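PDB 2Q9U: A-type flavoprotein, which probably transfers electrons through a bound FMN to a diiron centre, consistent with the oxygen-scavenging role of this flavodiiron protein. Local coordinates for residues A[83-88]-A[154-159]. Sequence-based numbering, arbitrary orientation.
Sequences MNHAEG and PDSTFT. With FEO (mu-oxo-diiron), chain G.
The metallo-beta-lactamase-like domain carries the mu-oxo-diiron site, and this buried contact joins the metal-binding loop after strand 80-82 to the turn that leads into strand 157-161. H85 has CG anti to the backbone N (chi1 -177°). H85 NE2 binds FE2 at 2.3 Å. E87, also with CG anti to N and extended beyond it, brings OE1 to FE2 at 2.1 Å. H152 and D171 bind it too. The other nitrogen of the H85 ring, ND1, donates to OD1 of D155 at 2.8 Å. This is a His-carboxylate hydrogen bond in the second shell; with the iron at NE2, it holds the ring's rotation, and it probably makes the imidazole a stronger ligand. OD1 is met nearly along its C-O axis, and the ring and carboxylate planes lie 35° apart. D155 gets there with CG in the crowded position between N and C (chi1 51°). The backbone N of A86 also donates to D155 OD1 at 3.2 Å, from above the carboxylate plane. D155 OD2 is hydrogen-bonded to H115 ND1. Further along, T157 N makes a weak, poorly aimed hydrogen bond of 2.8 Å to N84 O. One water donates both to M83 O and to T157 OG1, at 2.8 Å each.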
ATOM      1  N   MET A  83      21.250  19.280  23.693  1.00 12.78           N
ATOM      2  CA  MET A  83      21.043  18.607  22.406  1.00 13.24           C
ATOM      3  C   MET A  83      22.079  17.513  22.187  1.00 13.77           C
ATOM      4  O   MET A  83      23.264  17.784  22.138  1.00 13.95           O
ATOM      5  CB  MET A  83      21.081  19.644  21.254  1.00 13.36           C
ATOM      6  CG  MET A  83      19.928  20.669  21.287  1.00 12.81           C
ATOM      7  SD  MET A  83      18.260  19.970  21.240  1.00 14.10           S
ATOM      8  CE  MET A  83      18.196  19.298  19.578  1.00 14.49           C
ATOM      9  N   ASN A  84      21.616  16.260  22.086  1.00 13.87           N
ATOM     10  CA  ASN A  84      22.502  15.109  22.008  1.00 13.38           C
ATOM     11  C   ASN A  84      22.863  14.787  20.574  1.00 13.37           C
ATOM     12  O   ASN A  84      23.789  14.012  20.338  1.00 13.27           O
ATOM     13  CB  ASN A  84      21.790  13.880  22.604  1.00 13.35           C
ATOM     14  CG  ASN A  84      21.697  13.933  24.112  1.00 15.72           C
ATOM     15  OD1 ASN A  84      20.595  13.854  24.693  1.00 19.92           O
ATOM     16  ND2 ASN A  84      22.835  14.065  24.756  1.00 12.51           N
ATOM     17  N   HIS A  85      22.091  15.326  19.623  1.00 13.02           N
ATOM     18  CA  HIS A  85      22.077  14.802  18.229  1.00 13.22           C
ATOM     19  C   HIS A  85      21.337  15.839  17.363  1.00 12.06           C
ATOM     20  O   HIS A  85      20.365  16.432  17.816  1.00 12.10           O
ATOM     21  CB  HIS A  85      21.364  13.443  18.277  1.00 13.14           C
ATOM     22  CG  HIS A  85      21.289  12.683  16.982  1.00 14.42           C
ATOM     23  ND1 HIS A  85      22.308  12.623  16.058  1.00 15.04           N
ATOM     24  CD2 HIS A  85      20.328  11.840  16.532  1.00 13.74           C
ATOM     25  CE1 HIS A  85      21.948  11.837  15.053  1.00 14.92           C
ATOM     26  NE2 HIS A  85      20.756  11.336  15.323  1.00 13.52           N
ATOM     27  N   ALA A  86      21.804  16.084  16.140  1.00 11.56           N
ATOM     28  CA  ALA A  86      21.256  17.168  15.340  1.00 11.64           C
ATOM     29  C   ALA A  86      20.217  16.690  14.315  1.00 12.09           C
ATOM     30  O   ALA A  86      19.625  17.509  13.606  1.00 11.24           O
ATOM     31  CB  ALA A  86      22.391  17.919  14.624  1.00 12.57           C
ATOM     32  N   GLU A  87      20.006  15.373  14.225  1.00 11.71           N
ATOM     33  CA  GLU A  87      19.030  14.836  13.271  1.00 12.20           C
ATOM     34  C   GLU A  87      17.634  15.426  13.513  1.00 12.19           C
ATOM     35  O   GLU A  87      17.238  15.675  14.674  1.00 11.99           O
ATOM     36  CB  GLU A  87      19.016  13.291  13.268  1.00 11.17           C
ATOM     37  CG  GLU A  87      18.359  12.708  11.991  1.00 13.97           C
ATOM     38  CD  GLU A  87      18.354  11.212  11.986  1.00 14.17           C
ATOM     39  OE1 GLU A  87      19.229  10.625  12.660  1.00 14.93           O
ATOM     40  OE2 GLU A  87      17.452  10.630  11.339  1.00 18.86           O
ATOM     41  N   GLY A  88      16.914  15.683  12.416  1.00 11.11           N
ATOM     42  CA  GLY A  88      15.604  16.357  12.456  1.00 11.47           C
ATOM     43  C   GLY A  88      14.571  15.802  13.425  1.00 11.39           C
ATOM     44  O   GLY A  88      13.803  16.559  14.018  1.00 12.74           O
ATOM     45  N   PRO A 154      28.191  11.650  13.350  1.00 15.67           N
ATOM     46  CA  PRO A 154      29.386  12.275  13.962  1.00 15.61           C
ATOM     47  C   PRO A 154      29.069  13.103  15.210  1.00 16.46           C
ATOM     48  O   PRO A 154      29.893  13.153  16.128  1.00 17.38           O
ATOM     49  CB  PRO A 154      29.939  13.169  12.833  1.00 15.67           C
ATOM     50  CG  PRO A 154      29.504  12.458  11.573  1.00 16.08           C
ATOM     51  CD  PRO A 154      28.085  11.988  11.914  1.00 15.13           C
ATOM     52  N   ASP A 155      27.881  13.721  15.258  1.00 15.70           N
ATOM     53  CA  ASP A 155      27.473  14.557  16.410  1.00 16.09           C
ATOM     54  C   ASP A 155      26.815  13.822  17.586  1.00 15.52           C
ATOM     55  O   ASP A 155      26.443  14.464  18.591  1.00 16.51           O
ATOM     56  CB  ASP A 155      26.474  15.623  15.944  1.00 16.24           C
ATOM     57  CG  ASP A 155      25.327  15.030  15.153  1.00 18.26           C
ATOM     58  OD1 ASP A 155      24.443  14.387  15.739  1.00 19.40           O
ATOM     59  OD2 ASP A 155      25.337  15.174  13.914  1.00 24.09           O
ATOM     60  N   SER A 156      26.591  12.513  17.451  1.00 14.03           N
ATOM     61  CA  SER A 156      25.806  11.758  18.438  1.00 13.32           C
ATOM     62  C   SER A 156      26.478  11.780  19.820  1.00 13.42           C
ATOM     63  O   SER A 156      27.694  11.609  19.936  1.00 12.46           O
ATOM     64  CB  SER A 156      25.559  10.317  17.975  1.00 13.45           C
ATOM     65  OG  SER A 156      24.846  10.332  16.738  1.00 12.81           O
ATOM     66  N   THR A 157      25.667  11.994  20.848  1.00 12.53           N
ATOM     67  CA  THR A 157      26.160  12.178  22.207  1.00 13.93           C
ATOM     68  C   THR A 157      25.172  11.487  23.140  1.00 13.49           C
ATOM     69  O   THR A 157      23.984  11.390  22.794  1.00 13.76           O
ATOM     70  CB  THR A 157      26.179  13.710  22.573  1.00 14.00           C
ATOM     71  OG1 THR A 157      26.688  14.481  21.464  1.00 16.39           O
ATOM     72  CG2 THR A 157      27.030  13.980  23.824  1.00 13.90           C
ATOM     73  N   PHE A 158      25.651  11.011  24.294  1.00 12.63           N
ATOM     74  CA  PHE A 158      24.793  10.675  25.437  1.00 12.65           C
ATOM     75  C   PHE A 158      24.997  11.708  26.563  1.00 12.27           C
ATOM     76  O   PHE A 158      26.087  12.290  26.697  1.00 12.35           O
ATOM     77  CB  PHE A 158      25.150   9.328  26.069  1.00 11.74           C
ATOM     78  CG  PHE A 158      24.998   8.119  25.181  1.00 13.73           C
ATOM     79  CD1 PHE A 158      24.244   8.145  23.993  1.00 13.24           C
ATOM     80  CD2 PHE A 158      25.614   6.914  25.566  1.00 15.12           C
ATOM     81  CE1 PHE A 158      24.110   6.984  23.214  1.00 15.64           C
ATOM     82  CE2 PHE A 158      25.482   5.743  24.786  1.00 14.15           C
ATOM     83  CZ  PHE A 158      24.715   5.793  23.601  1.00 13.74           C
ATOM     84  N   THR A 159      23.963  11.915  27.374  1.00 12.09           N
ATOM     85  CA  THR A 159      24.065  12.780  28.569  1.00 11.99           C
ATOM     86  C   THR A 159      23.848  11.937  29.807  1.00 12.79           C
ATOM     87  O   THR A 159      22.934  11.108  29.887  1.00 12.68           O
ATOM     88  CB  THR A 159      23.088  13.990  28.511  1.00 12.04           C
ATOM     89  OG1 THR A 159      23.362  14.767  27.353  1.00 12.94           O
ATOM     90  CG2 THR A 159      23.214  14.897  29.750  1.00 11.68           C
TER
HETATM   91 FE1  FEO G 701      16.290   9.429  16.111  1.00 11.41          FE
HETATM   92 FE2  FEO G 701      19.367   9.670  14.555  1.00 14.54          FE
HETATM   93  O   FEO G 701      17.549  10.401  15.169  1.00 11.74           O
HETATM   94  O   HOH W   1      25.944  17.121  21.752  1.00 14.35           O